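Local coordinates for poly-gamma-glutamate hydrolase (PDB 3A9L), which hydrolyses the gamma-glutamyl linkages of bacterial poly-gamma-glutamate as a phage-encoded zinc peptidase with an open mixed alpha/beta core, at residues E50-V55 / F192-A196; P32-Y36 / E203-Y207; Y105-K111 / I166-R172; K111-G116 / A136-A140. All coordinates share one frame; numbering follows the deposited sequence.

Contact 1: residues E50-V55 / F192-A196; sequences ELIYRV and FLDYA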
loop_
_atom_site.group_PDB
_atom_site.type_symbol
_atom_site.label_atom_id
_atom_site.label_comp_id
_atom_site.label_asym_id
_atom_site.label_seq_id
_atom_site.Cartn_x
_atom_site.Cartn_y
_atom_site.Cartn_z
ATOM N N GLU A 50 14.253 0.052 -1.430
ATOM C CA GLU A 50 14.663 1.369 -1.978
ATOM C C GLU A 50 14.760 1.288 -3.491
ATOM O O GLU A 50 14.410 2.231 -4.201
ATOM C CB GLU A 50 16.001 1.824 -1.375
ATOM C CG GLU A 50 15.935 2.140 0.160
ATOM C CD GLU A 50 15.921 0.930 1.095
ATOM O OE1 GLU A 50 16.460 -0.143 0.760
ATOM O OE2 GLU A 50 15.359 1.060 2.218
ATOM N N LEU A 51 15.244 0.151 -3.978
ATOM C CA LEU A 51 15.305 -0.039 -5.417
ATOM C C LEU A 51 13.911 -0.136 -5.983
ATOM O O LEU A 51 13.668 0.381 -7.043
ATOM C CB LEU A 51 16.165 -1.250 -5.803
ATOM C CG LEU A 51 16.149 -1.646 -7.285
ATOM C CD1 LEU A 51 16.767 -0.533 -8.181
ATOM C CD2 LEU A 51 16.808 -2.981 -7.502
ATOM N N ILE A 52 12.993 -0.806 -5.288
ATOM C CA ILE A 52 11.626 -0.910 -5.813
ATOM C C ILE A 52 10.951 0.469 -5.841
ATOM O O ILE A 52 10.231 0.794 -6.793
ATOM C CB ILE A 52 10.802 -1.935 -5.058
ATOM C CG1 ILE A 52 11.144 -3.333 -5.596
ATOM C CG2 ILE A 52 9.303 -1.629 -5.179
ATOM C CD1 ILE A 52 10.874 -4.433 -4.644
ATOM N N TYR A 53 11.193 1.264 -4.805
ATOM C CA TYR A 53 10.637 2.630 -4.732
ATOM C C TYR A 53 11.017 3.460 -5.944
ATOM O O TYR A 53 10.161 4.110 -6.552
ATOM C CB TYR A 53 11.132 3.334 -3.482
ATOM C CG TYR A 53 10.285 3.082 -2.267
ATOM C CD1 TYR A 53 9.790 1.813 -1.983
ATOM C CD2 TYR A 53 9.991 4.107 -1.404
ATOM C CE1 TYR A 53 9.015 1.592 -0.873
ATOM C CE2 TYR A 53 9.222 3.898 -0.287
ATOM C CZ TYR A 53 8.733 2.641 -0.029
ATOM O OH TYR A 53 7.963 2.456 1.085
ATOM N N ARG A 54 12.307 3.436 -6.271
ATOM C CA ARG A 54 12.882 4.175 -7.380
ATOM C C ARG A 54 12.368 3.635 -8.731
ATOM O O ARG A 54 12.043 4.417 -9.641
ATOM C CB ARG A 54 14.426 4.093 -7.301
ATOM C CG ARG A 54 15.227 4.986 -8.299
ATOM C CD ARG A 54 14.968 6.484 -8.026
ATOM N NE ARG A 54 15.569 7.318 -9.055
ATOM C CZ ARG A 54 15.135 8.532 -9.374
ATOM N NH1 ARG A 54 14.088 9.055 -8.738
ATOM N NH2 ARG A 54 15.747 9.222 -10.330
ATOM N N VAL A 55 12.313 2.305 -8.880
ATOM C CA VAL A 55 11.775 1.731 -10.118
ATOM C C VAL A 55 10.303 2.105 -10.343
ATOM O O VAL A 55 9.849 2.339 -11.482
ATOM C CB VAL A 55 11.955 0.179 -10.201
ATOM C CG1 VAL A 55 11.265 -0.370 -11.449
ATOM C CG2 VAL A 55 13.428 -0.166 -10.291
ATOM N N PHE A 192 23.243 2.980 -7.800
ATOM C CA PHE A 192 21.811 2.808 -7.490
ATOM C C PHE A 192 20.909 3.368 -8.573
ATOM O O PHE A 192 20.061 2.649 -9.121
ATOM C CB PHE A 192 21.409 3.390 -6.112
ATOM C CG PHE A 192 19.933 3.274 -5.824
ATOM C CD1 PHE A 192 19.391 2.094 -5.326
ATOM C CD2 PHE A 192 19.077 4.351 -6.079
ATOM C CE1 PHE A 192 18.013 1.980 -5.071
ATOM C CE2 PHE A 192 17.704 4.258 -5.848
ATOM C CZ PHE A 192 17.157 3.084 -5.332
ATOM N N LEU A 193 21.085 4.651 -8.881
ATOM C CA LEU A 193 20.268 5.351 -9.904
ATOM C C LEU A 193 20.322 4.694 -11.295
ATOM O O LEU A 193 19.283 4.468 -11.940
ATOM C CB LEU A 193 20.650 6.828 -9.975
ATOM C CG LEU A 193 20.609 7.656 -8.659
ATOM C CD1 LEU A 193 21.102 9.067 -8.850
ATOM C CD2 LEU A 193 19.206 7.696 -8.041
ATOM N N ASP A 194 21.535 4.404 -11.756
ATOM C CA ASP A 194 21.742 3.665 -13.014
ATOM C C ASP A 194 21.046 2.288 -13.032
ATOM O O ASP A 194 20.502 1.844 -14.068
ATOM C CB ASP A 194 23.243 3.513 -13.274
ATOM C CG ASP A 194 23.944 4.845 -13.571
ATOM O OD1 ASP A 194 23.275 5.826 -13.924
ATOM O OD2 ASP A 194 25.191 4.906 -13.489
ATOM N N TYR A 195 21.078 1.593 -11.896
ATOM C CA TYR A 195 20.469 0.267 -11.804
ATOM C C TYR A 195 18.968 0.456 -12.036
ATOM O O TYR A 195 18.395 -0.123 -12.964
ATOM C CB TYR A 195 20.767 -0.364 -10.431
ATOM C CG TYR A 195 20.628 -1.879 -10.364
ATOM C CD1 TYR A 195 19.368 -2.483 -10.367
ATOM C CD2 TYR A 195 21.740 -2.686 -10.261
ATOM C CE1 TYR A 195 19.226 -3.847 -10.305
ATOM C CE2 TYR A 195 21.611 -4.076 -10.183
ATOM C CZ TYR A 195 20.350 -4.643 -10.206
ATOM O OH TYR A 195 20.186 -6.002 -10.124
ATOM N N ALA A 196 18.349 1.322 -11.238
ATOM C CA ALA A 196 16.934 1.544 -11.354
ATOM C C ALA A 196 16.498 2.037 -12.765
ATOM O O ALA A 196 15.479 1.573 -13.296
ATOM C CB ALA A 196 16.443 2.448 -10.241
HETATM O O HOH W 1 17.206 6.439 -11.485
#
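Phe192 reaches across from helix 190-209 and sets the rim of its ring against the backbone of helix 48-59, in a helix-on-helix contact of the open alpha/beta fold. The short axes cross at -57° and stay 9.6 Å apart at their closest, and both helices also touch strand 162-167 of the central sheet. The ring reaches forward because chi1 (177°) turns CG opposite the amide nitrogen, and its edge meets the Leu51 backbone, Phe192 CE1 lying 3.4 Å from Leu51 CA. The carbonyl oxygen of Glu50 lies in the ring plane, 3.1 Å from Phe192 CZ.

Arg54 closes in obliquely on the same ring. Its aliphatic part does the touching: CB rests near CZ and CE2 of Phe192, and the bend at chi2 (64°) brings Arg54 CG to 3.4 Å from Ala196 CB. Leu51 divides its branches between two residues of the second helix. Its CD1 branch meets the Ala196 methyl, while Leu51 CD2 approaches Tyr195 CE1 at 3.8 Å, the two side chains crossing at about a right angle. Val55 CG2 adds a more distant touch on Ala196 CB.

The Tyr195 hydroxyl passes on to Thr113 OG1 of strand 113-116, with which it is hydrogen-bonded, and Phe174 packs edge-to-face with the rings of both Phe192 and Tyr195. At the outer rim, where Leu193 is exposed, the link between the helices turns polar: a water accepts from Arg54 NE at 3.1 Å and donates to Leu193 O at 2.9 Å.

Contact 2: residues P32-Y36 / E203-Y207; sequences PSMIY and EAEYY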
loop_
_atom_site.group_PDB
_atom_site.type_symbol
_atom_site.label_atom_id
_atom_site.label_comp_id
_atom_site.label_asym_id
_atom_site.label_seq_id
_atom_site.Cartn_x
_atom_site.Cartn_y
_atom_site.Cartn_z
ATOM N N PRO A 32 -2.227 -1.658 -14.877
ATOM C CA PRO A 32 -2.765 -2.918 -15.389
ATOM C C PRO A 32 -1.718 -3.960 -15.808
ATOM O O PRO A 32 -1.996 -5.172 -15.754
ATOM C CB PRO A 32 -3.541 -2.477 -16.634
ATOM C CG PRO A 32 -2.903 -1.181 -17.026
ATOM C CD PRO A 32 -2.601 -0.526 -15.751
ATOM N N SER A 33 -0.529 -3.502 -16.174
ATOM C CA SER A 33 0.452 -4.327 -16.899
ATOM C C SER A 33 1.616 -4.862 -16.092
ATOM O O SER A 33 2.045 -5.996 -16.344
ATOM C CB SER A 33 1.025 -3.570 -18.085
ATOM O OG SER A 33 0.013 -3.349 -19.043
ATOM N N MET A 34 2.128 -4.052 -15.157
ATOM C CA MET A 34 3.412 -4.314 -14.505
ATOM C C MET A 34 3.443 -4.031 -12.997
ATOM O O MET A 34 2.948 -2.990 -12.529
ATOM C CB MET A 34 4.518 -3.500 -15.205
ATOM C CG MET A 34 5.929 -3.714 -14.678
ATOM S SD MET A 34 6.425 -5.440 -14.607
ATOM C CE MET A 34 7.000 -5.721 -16.244
ATOM N N ILE A 35 4.045 -4.950 -12.232
ATOM C CA ILE A 35 4.140 -4.788 -10.791
ATOM C C ILE A 35 5.574 -5.146 -10.340
ATOM O O ILE A 35 6.090 -6.192 -10.689
ATOM C CB ILE A 35 3.102 -5.679 -10.027
ATOM C CG1 ILE A 35 3.275 -5.538 -8.513
ATOM C CG2 ILE A 35 3.176 -7.151 -10.504
ATOM C CD1 ILE A 35 2.224 -6.289 -7.648
ATOM N N TYR A 36 6.198 -4.240 -9.602
ATOM C CA TYR A 36 7.521 -4.459 -9.100
ATOM C C TYR A 36 7.402 -4.714 -7.638
ATOM O O TYR A 36 6.738 -3.970 -6.919
ATOM C CB TYR A 36 8.366 -3.222 -9.336
ATOM C CG TYR A 36 8.587 -2.926 -10.784
ATOM C CD1 TYR A 36 9.455 -3.712 -11.537
ATOM C CD2 TYR A 36 7.914 -1.885 -11.418
ATOM C CE1 TYR A 36 9.690 -3.445 -12.875
ATOM C CE2 TYR A 36 8.134 -1.627 -12.786
ATOM C CZ TYR A 36 9.039 -2.413 -13.482
ATOM O OH TYR A 36 9.281 -2.195 -14.816
ATOM N N GLU A 203 11.895 -2.244 -19.282
ATOM C CA GLU A 203 10.423 -2.271 -19.274
ATOM C C GLU A 203 9.866 -1.512 -20.485
ATOM O O GLU A 203 8.910 -1.986 -21.127
ATOM C CB GLU A 203 9.819 -1.706 -17.959
ATOM C CG GLU A 203 8.321 -2.048 -17.793
ATOM C CD GLU A 203 7.469 -1.044 -16.979
ATOM O OE1 GLU A 203 7.850 -0.639 -15.864
ATOM O OE2 GLU A 203 6.358 -0.696 -17.442
ATOM N N ALA A 204 10.474 -0.356 -20.793
ATOM C CA ALA A 204 10.074 0.501 -21.930
ATOM C C ALA A 204 10.184 -0.185 -23.288
ATOM O O ALA A 204 9.195 -0.298 -24.010
ATOM C CB ALA A 204 10.862 1.862 -21.910
ATOM N N GLU A 205 11.380 -0.669 -23.618
ATOM C CA GLU A 205 11.616 -1.443 -24.846
ATOM C C GLU A 205 10.663 -2.655 -24.943
ATOM O O GLU A 205 10.036 -2.882 -25.988
ATOM C CB GLU A 205 13.092 -1.883 -24.910
ATOM C CG GLU A 205 13.576 -2.312 -26.297
ATOM C CD GLU A 205 14.964 -2.929 -26.269
ATOM O OE1 GLU A 205 15.886 -2.310 -25.691
ATOM O OE2 GLU A 205 15.132 -4.043 -26.836
ATOM N N TYR A 206 10.542 -3.412 -23.854
ATOM C CA TYR A 206 9.587 -4.533 -23.767
ATOM C C TYR A 206 8.207 -4.134 -24.218
ATOM O O TYR A 206 7.611 -4.774 -25.102
ATOM C CB TYR A 206 9.499 -5.076 -22.322
ATOM C CG TYR A 206 8.563 -6.251 -22.153
ATOM C CD1 TYR A 206 8.807 -7.462 -22.816
ATOM C CD2 TYR A 206 7.436 -6.163 -21.339
ATOM C CE1 TYR A 206 7.952 -8.550 -22.677
ATOM C CE2 TYR A 206 6.572 -7.257 -21.188
ATOM C CZ TYR A 206 6.854 -8.453 -21.859
ATOM O OH TYR A 206 6.020 -9.544 -21.733
ATOM N N TYR A 207 7.680 -3.080 -23.608
ATOM C CA TYR A 207 6.355 -2.615 -23.977
ATOM C C TYR A 207 6.368 -1.934 -25.355
ATOM O O TYR A 207 5.315 -1.780 -25.991
ATOM C CB TYR A 207 5.727 -1.776 -22.848
ATOM C CG TYR A 207 5.282 -2.666 -21.700
ATOM C CD1 TYR A 207 4.340 -3.665 -21.916
ATOM C CD2 TYR A 207 5.818 -2.535 -20.415
ATOM C CE1 TYR A 207 3.936 -4.517 -20.897
ATOM C CE2 TYR A 207 5.416 -3.387 -19.376
ATOM C CZ TYR A 207 4.467 -4.374 -19.636
ATOM O OH TYR A 207 4.029 -5.236 -18.664
#
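Tyr36 OH donates to Glu203 OE1 in a very short hydrogen bond, modelled at 2.4 Å; the exact length is doubtful, the pairing itself is not. The carboxylate oxygen sits at the edge of the phenol, in the ring plane, although the ring and carboxylate planes are turned 45° apart. Glu203 gets there by stretching out, chi1 (-166°) swinging CG away from the amide nitrogen and the chain staying extended beyond it.

Met34 runs past Glu203 in the opposite direction, its CG 3.8 Å from Glu203 OE1. Bends at chi2 and chi3 fold the thioether back, and this places SD over one face of the Tyr36 ring, 4.1 Å above its plane and toward the rim, while Met34 CE lies 4.2 Å from Tyr207 CE2. One helical turn on from Glu203, Tyr207 brings its hydroxyl to Ser33, Tyr207 OH lying 3.5 Å from Ser33 CB.

Here residues 203-207 of helix 190-209 run nearly antiparallel to residues 34-36 of strand 34-42 in the mixed sheet (162°, 12.3 Å between these short axes), so long side chains span the gap.

Further out, Asp98 OD2 is hydrogen-bonded to Tyr207 OH, and the backbone of Asp98 pairs with that of Ser33. Val55, Val56 and Thr59 of helix 48-59 pack against Tyr36. Behind Tyr207, Tyr206 CD2 sits over the centre of its ring, 3.7 Å above the plane.

Contact 3: residues Y105-K111 / I166-R172; sequences YKDDYNK and ISSAQRR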
loop_
_atom_site.group_PDB
_atom_site.type_symbol
_atom_site.label_atom_id
_atom_site.label_comp_id
_atom_site.label_asym_id
_atom_site.label_seq_id
_atom_site.Cartn_x
_atom_site.Cartn_y
_atom_site.Cartn_z
ATOM N N TYR A 105 20.923 -11.790 -2.437
ATOM C CA TYR A 105 21.607 -13.032 -2.062
ATOM C C TYR A 105 22.964 -12.666 -1.483
ATOM O O TYR A 105 23.466 -11.575 -1.752
ATOM C CB TYR A 105 21.678 -14.057 -3.236
ATOM C CG TYR A 105 22.715 -13.748 -4.295
ATOM C CD1 TYR A 105 24.018 -14.241 -4.190
ATOM C CD2 TYR A 105 22.398 -12.957 -5.409
ATOM C CE1 TYR A 105 24.984 -13.948 -5.172
ATOM C CE2 TYR A 105 23.356 -12.667 -6.400
ATOM C CZ TYR A 105 24.641 -13.166 -6.273
ATOM O OH TYR A 105 25.582 -12.874 -7.235
ATOM N N LYS A 106 23.526 -13.558 -0.665
ATOM C CA LYS A 106 24.788 -13.317 0.016
ATOM C C LYS A 106 25.999 -13.531 -0.892
ATOM O O LYS A 106 26.251 -14.627 -1.411
ATOM C CB LYS A 106 24.899 -14.183 1.283
ATOM C CG LYS A 106 25.864 -13.629 2.354
ATOM C CD LYS A 106 25.394 -14.039 3.751
ATOM C CE LYS A 106 26.028 -13.206 4.844
ATOM N NZ LYS A 106 27.508 -13.338 4.850
ATOM N N ASP A 107 26.701 -12.441 -1.135
ATOM C CA ASP A 107 28.039 -12.513 -1.692
ATOM C C ASP A 107 28.566 -11.137 -1.451
ATOM O O ASP A 107 28.304 -10.230 -2.225
ATOM C CB ASP A 107 28.068 -12.852 -3.187
ATOM C CG ASP A 107 29.487 -13.048 -3.709
ATOM O OD1 ASP A 107 30.450 -12.965 -2.892
ATOM O OD2 ASP A 107 29.647 -13.274 -4.926
ATOM N N ASP A 108 29.280 -10.982 -0.347
ATOM C CA ASP A 108 29.878 -9.701 -0.004
ATOM C C ASP A 108 31.122 -9.435 -0.843
ATOM O O ASP A 108 31.732 -8.363 -0.746
ATOM C CB ASP A 108 30.279 -9.698 1.473
ATOM C CG ASP A 108 29.087 -9.635 2.411
ATOM O OD1 ASP A 108 28.188 -8.799 2.196
ATOM O OD2 ASP A 108 29.082 -10.399 3.401
ATOM N N TYR A 109 31.510 -10.414 -1.651
ATOM C CA TYR A 109 32.796 -10.345 -2.340
ATOM C C TYR A 109 32.720 -10.061 -3.850
ATOM O O TYR A 109 33.731 -9.758 -4.486
ATOM C CB TYR A 109 33.627 -11.588 -2.014
ATOM C CG TYR A 109 34.091 -11.583 -0.573
ATOM C CD1 TYR A 109 35.222 -10.861 -0.189
ATOM C CD2 TYR A 109 33.392 -12.293 0.412
ATOM C CE1 TYR A 109 35.643 -10.831 1.142
ATOM C CE2 TYR A 109 33.812 -12.274 1.754
ATOM C CZ TYR A 109 34.931 -11.538 2.104
ATOM O OH TYR A 109 35.351 -11.511 3.405
ATOM N N ASN A 110 31.519 -10.145 -4.418
ATOM C CA ASN A 110 31.332 -9.851 -5.844
ATOM C C ASN A 110 30.050 -9.137 -6.060
ATOM O O ASN A 110 29.019 -9.576 -5.570
ATOM C CB ASN A 110 31.236 -11.120 -6.686
ATOM C CG ASN A 110 32.376 -12.021 -6.471
ATOM O OD1 ASN A 110 33.432 -11.828 -7.055
ATOM N ND2 ASN A 110 32.194 -13.010 -5.611
ATOM N N LYS A 111 30.131 -8.075 -6.853
ATOM C CA LYS A 111 28.959 -7.403 -7.395
ATOM C C LYS A 111 28.420 -8.138 -8.617
ATOM O O LYS A 111 29.089 -8.223 -9.667
ATOM C CB LYS A 111 29.304 -5.955 -7.738
ATOM C CG LYS A 111 29.641 -5.115 -6.512
ATOM C CD LYS A 111 29.309 -3.635 -6.740
ATOM C CE LYS A 111 30.075 -3.072 -7.940
ATOM N NZ LYS A 111 30.094 -1.577 -7.898
ATOM N N ILE A 166 20.099 -10.015 -6.354
ATOM C CA ILE A 166 21.172 -9.054 -6.298
ATOM C C ILE A 166 22.098 -9.333 -5.111
ATOM O O ILE A 166 21.650 -9.438 -3.970
ATOM C CB ILE A 166 20.592 -7.609 -6.222
ATOM C CG1 ILE A 166 19.343 -7.492 -7.123
ATOM C CG2 ILE A 166 21.632 -6.588 -6.635
ATOM C CD1 ILE A 166 18.759 -6.104 -7.092
ATOM N N SER A 167 23.387 -9.444 -5.394
ATOM C CA SER A 167 24.379 -9.835 -4.385
ATOM C C SER A 167 24.506 -8.752 -3.316
ATOM O O SER A 167 24.244 -7.576 -3.583
ATOM C CB SER A 167 25.744 -10.070 -5.028
ATOM O OG SER A 167 26.317 -8.828 -5.406
ATOM N N SER A 168 24.913 -9.167 -2.121
ATOM C CA SER A 168 25.008 -8.276 -0.983
ATOM C C SER A 168 26.030 -7.176 -1.240
ATOM O O SER A 168 25.841 -6.048 -0.771
ATOM C CB SER A 168 25.339 -9.040 0.311
ATOM O OG SER A 168 26.492 -9.851 0.161
ATOM N N ALA A 169 27.100 -7.504 -1.968
ATOM C CA ALA A 169 28.106 -6.516 -2.375
ATOM C C ALA A 169 27.472 -5.449 -3.248
ATOM O O ALA A 169 27.781 -4.242 -3.124
ATOM C CB ALA A 169 29.214 -7.172 -3.129
ATOM N N GLN A 170 26.587 -5.884 -4.145
ATOM C CA GLN A 170 26.040 -4.965 -5.133
ATOM C C GLN A 170 25.083 -3.969 -4.483
ATOM O O GLN A 170 25.111 -2.752 -4.791
ATOM C CB GLN A 170 25.350 -5.711 -6.282
ATOM C CG GLN A 170 24.566 -4.756 -7.234
ATOM C CD GLN A 170 25.450 -3.777 -7.986
ATOM O OE1 GLN A 170 25.989 -4.095 -9.041
ATOM N NE2 GLN A 170 25.578 -2.570 -7.467
ATOM N N ARG A 171 24.214 -4.508 -3.628
ATOM C CA ARG A 171 23.284 -3.733 -2.818
ATOM C C ARG A 171 23.996 -2.794 -1.829
ATOM O O ARG A 171 23.517 -1.684 -1.599
ATOM C CB ARG A 171 22.311 -4.659 -2.097
ATOM C CG ARG A 171 21.521 -5.570 -3.032
ATOM C CD ARG A 171 20.583 -6.523 -2.277
ATOM N NE ARG A 171 21.259 -7.699 -1.760
ATOM C CZ ARG A 171 21.288 -8.046 -0.470
ATOM N NH1 ARG A 171 20.649 -7.323 0.469
ATOM N NH2 ARG A 171 21.932 -9.138 -0.116
ATOM N N ARG A 172 25.142 -3.205 -1.275
ATOM C CA ARG A 172 25.945 -2.283 -0.486
ATOM C C ARG A 172 26.459 -1.123 -1.343
ATOM O O ARG A 172 26.549 -0.013 -0.842
ATOM C CB ARG A 172 27.096 -2.961 0.296
ATOM C CG ARG A 172 26.698 -3.484 1.670
ATOM C CD ARG A 172 27.887 -4.014 2.450
ATOM N NE ARG A 172 27.692 -5.353 3.022
ATOM C CZ ARG A 172 27.090 -5.652 4.177
ATOM N NH1 ARG A 172 26.540 -4.718 4.957
ATOM N NH2 ARG A 172 27.021 -6.919 4.551
#
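Ser167 CB lies over one face of the Tyr105 ring, 4.0 Å from its centroid, in a CH-pi contact, and around this pair the two segments are knit tightly. Tyr105 and Ser167 form a parallel beta bridge in which Tyr105 N donates to Ile166 O at 2.9 Å. Arg171 NE reaches that oxygen from the opposite face of the carbonyl plane, so two donors grip it. Ser167 OG, placed between its own N and carbonyl carbon (chi1 73°), donates to Asn110 O at 2.8 Å, on a lone pair in the carbonyl plane; it also accepts from Gln170 N, making Ser167 the N-cap of helix 168-173.

The next two residues, at the start of the helix, also hold the loop. Ser168 OG accepts from Asp107 N and donates to Asp108 OD1, and Ala169 N donates to Asp107 O at 3.0 Å. Asp107 in turn shapes the loop through an Asx turn, with OD1 accepting from Tyr109 N.

The outer side is looser. Arg172 NH2 makes a salt bridge with Asp108 OD1 at 3.2 Å, the oxygen in the guanidinium plane but approached from above the carboxylate, on the face opposite Ser168 OG. Lys106 NZ joins this network through a long salt bridge to Asp108 OD2. The exposed Lys111 crosses Gln170 at about a right angle, with CG 3.9 Å from Gln170 CA, and both polar ends go to Glu191 on helix 190-209.

Trp180 makes a cation-pi contact with Arg172, and Arg171 NH1 bonds to Val46 O. The loop between strands 98-105 and 113-116 is thus fastened to the turn where strand 162-167 gives way to helix 168-173.

Contact 4: residues K111-G116 / A136-A140; sequences KNTLVG and AAEVA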
loop_
_atom_site.group_PDB
_atom_site.type_symbol
_atom_site.label_atom_id
_atom_site.label_comp_id
_atom_site.label_asym_id
_atom_site.label_seq_id
_atom_site.Cartn_x
_atom_site.Cartn_y
_atom_site.Cartn_z
ATOM N N LYS A 111 30.131 -8.075 -6.853
ATOM C CA LYS A 111 28.959 -7.403 -7.395
ATOM C C LYS A 111 28.420 -8.138 -8.617
ATOM O O LYS A 111 29.089 -8.223 -9.667
ATOM C CB LYS A 111 29.304 -5.955 -7.738
ATOM C CG LYS A 111 29.641 -5.115 -6.512
ATOM C CD LYS A 111 29.309 -3.635 -6.740
ATOM C CE LYS A 111 30.075 -3.072 -7.940
ATOM N NZ LYS A 111 30.094 -1.577 -7.898
ATOM N N ASN A 112 27.206 -8.667 -8.470
ATOM C CA ASN A 112 26.554 -9.375 -9.536
ATOM C C ASN A 112 25.048 -9.407 -9.383
ATOM O O ASN A 112 24.524 -9.340 -8.262
ATOM C CB ASN A 112 27.102 -10.806 -9.622
ATOM C CG ASN A 112 26.984 -11.366 -10.991
ATOM O OD1 ASN A 112 26.534 -10.694 -11.895
ATOM N ND2 ASN A 112 27.394 -12.611 -11.165
ATOM N N THR A 113 24.374 -9.534 -10.521
ATOM C CA THR A 113 22.944 -9.767 -10.588
ATOM C C THR A 113 22.649 -10.980 -11.483
ATOM O O THR A 113 23.117 -11.038 -12.620
ATOM C CB THR A 113 22.192 -8.525 -11.118
ATOM O OG1 THR A 113 22.408 -7.420 -10.215
ATOM C CG2 THR A 113 20.699 -8.820 -11.230
ATOM N N LEU A 114 21.865 -11.918 -10.935
ATOM C CA LEU A 114 21.497 -13.176 -11.573
ATOM C C LEU A 114 20.006 -13.129 -11.867
ATOM O O LEU A 114 19.166 -13.126 -10.944
ATOM C CB LEU A 114 21.858 -14.383 -10.677
ATOM C CG LEU A 114 23.273 -14.402 -10.061
ATOM C CD1 LEU A 114 23.405 -15.484 -9.001
ATOM C CD2 LEU A 114 24.342 -14.580 -11.149
ATOM N N VAL A 115 19.690 -13.062 -13.160
ATOM C CA VAL A 115 18.326 -12.785 -13.609
ATOM C C VAL A 115 17.683 -14.057 -14.170
ATOM O O VAL A 115 18.230 -14.692 -15.073
ATOM C CB VAL A 115 18.319 -11.678 -14.688
ATOM C CG1 VAL A 115 16.900 -11.163 -14.941
ATOM C CG2 VAL A 115 19.231 -10.523 -14.280
ATOM N N GLY A 116 16.519 -14.412 -13.644
ATOM C CA GLY A 116 15.785 -15.549 -14.175
ATOM C C GLY A 116 14.315 -15.257 -14.245
ATOM O O GLY A 116 13.903 -14.097 -14.334
ATOM N N ALA A 136 27.145 -5.391 -13.586
ATOM C CA ALA A 136 27.336 -6.814 -13.748
ATOM C C ALA A 136 25.990 -7.503 -13.675
ATOM O O ALA A 136 25.222 -7.280 -12.740
ATOM C CB ALA A 136 28.264 -7.329 -12.668
ATOM N N ALA A 137 25.692 -8.305 -14.685
ATOM C CA ALA A 137 24.422 -8.999 -14.768
ATOM C C ALA A 137 24.482 -10.165 -15.743
ATOM O O ALA A 137 25.051 -10.057 -16.840
ATOM C CB ALA A 137 23.305 -8.016 -15.137
ATOM N N GLU A 138 23.913 -11.294 -15.340
ATOM C CA GLU A 138 23.846 -12.459 -16.235
ATOM C C GLU A 138 22.571 -13.268 -16.043
ATOM O O GLU A 138 21.909 -13.166 -14.997
ATOM C CB GLU A 138 25.064 -13.371 -16.029
ATOM C CG GLU A 138 25.104 -13.962 -14.644
ATOM C CD GLU A 138 26.442 -14.544 -14.310
ATOM O OE1 GLU A 138 26.746 -15.667 -14.773
ATOM O OE2 GLU A 138 27.184 -13.871 -13.589
ATOM N N VAL A 139 22.239 -14.084 -17.046
ATOM C CA VAL A 139 21.158 -15.098 -16.914
ATOM C C VAL A 139 21.551 -16.108 -15.844
ATOM O O VAL A 139 22.648 -16.639 -15.852
ATOM C CB VAL A 139 20.785 -15.796 -18.266
ATOM C CG1 VAL A 139 19.827 -17.022 -18.043
ATOM C CG2 VAL A 139 20.149 -14.818 -19.188
ATOM N N ALA A 140 20.653 -16.296 -14.881
ATOM C CA ALA A 140 20.825 -17.271 -13.816
ATOM C C ALA A 140 20.909 -18.712 -14.366
ATOM O O ALA A 140 20.156 -19.085 -15.274
ATOM C CB ALA A 140 19.682 -17.159 -12.870
HETATM O O HOH W 2 27.102 -11.162 -14.590
HETATM O O HOH W 3 24.873 -6.516 -10.456
#
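Ala136 opens the contact with its methyl pressed against the Lys111 carbonyl, Ala136 CB lying 3.2 Å from Lys111 O. Its own oxygen accepts a weak bond from the backbone N of Thr113, whose hydroxyl pairs with Tyr195 on helix 190-209. At Ala137, CA makes a C-H...O contact with Thr113 O at 3.2 Å.

Glu138 N donates to Thr113 O at 2.8 Å, almost in line with the carbonyl bond, and Glu138 O accepts from Val115 N at 2.9 Å. This is the parallel pairing of a beta-alpha-beta unit: strand 113-116, helix 120-132, then strand 138-139, outermost within the chain. Glu138 CG sits between its own N and carbonyl carbon (chi1 64°), which lays the chain beside Leu114, CG 3.6 Å from Leu114 CD2, and across Asn112 at about a right angle. Asn112 ND2 gives Glu138 OE2 a nearly straight bond of 2.7 Å (176°) on the anti side, tilted 29° out of the carboxylate plane, and a water donates to that oxygen and Asn112 OD1.

Val139 points away from strand 113-116 and touches Arg123 of helix 120-132. Ala140 N donates to Val115 O at 2.9 Å, while Ala140 CB approaches Leu114 CB at 4.2 Å.

Overall arrangement
Contacts 1 and 2 use helix 190-209, their centres 15 Å apart, and meet where Val55 CG1 packs 3.6 Å from Tyr36 CE2. Contacts 3 and 4 share Lys111 and lie on neighbouring strands, 11 Å apart between centres, joined by a probable hydrogen bond from Ser167 N to Asn112 O at 3.1 Å. Contact 1 reaches both: Leu51 CD2 is 3.7 Å from Ile166 CD1, and Tyr195 OH is 2.6 Å from Thr113 OG1 of contact 4, a probable hydrogen bond. Contact 3 borders the zinc site of His40, Glu45 and His103: the side chain of Arg171 is about 4 Å from that of Glu45, and that of Tyr105 about 7 Å from the zinc ion.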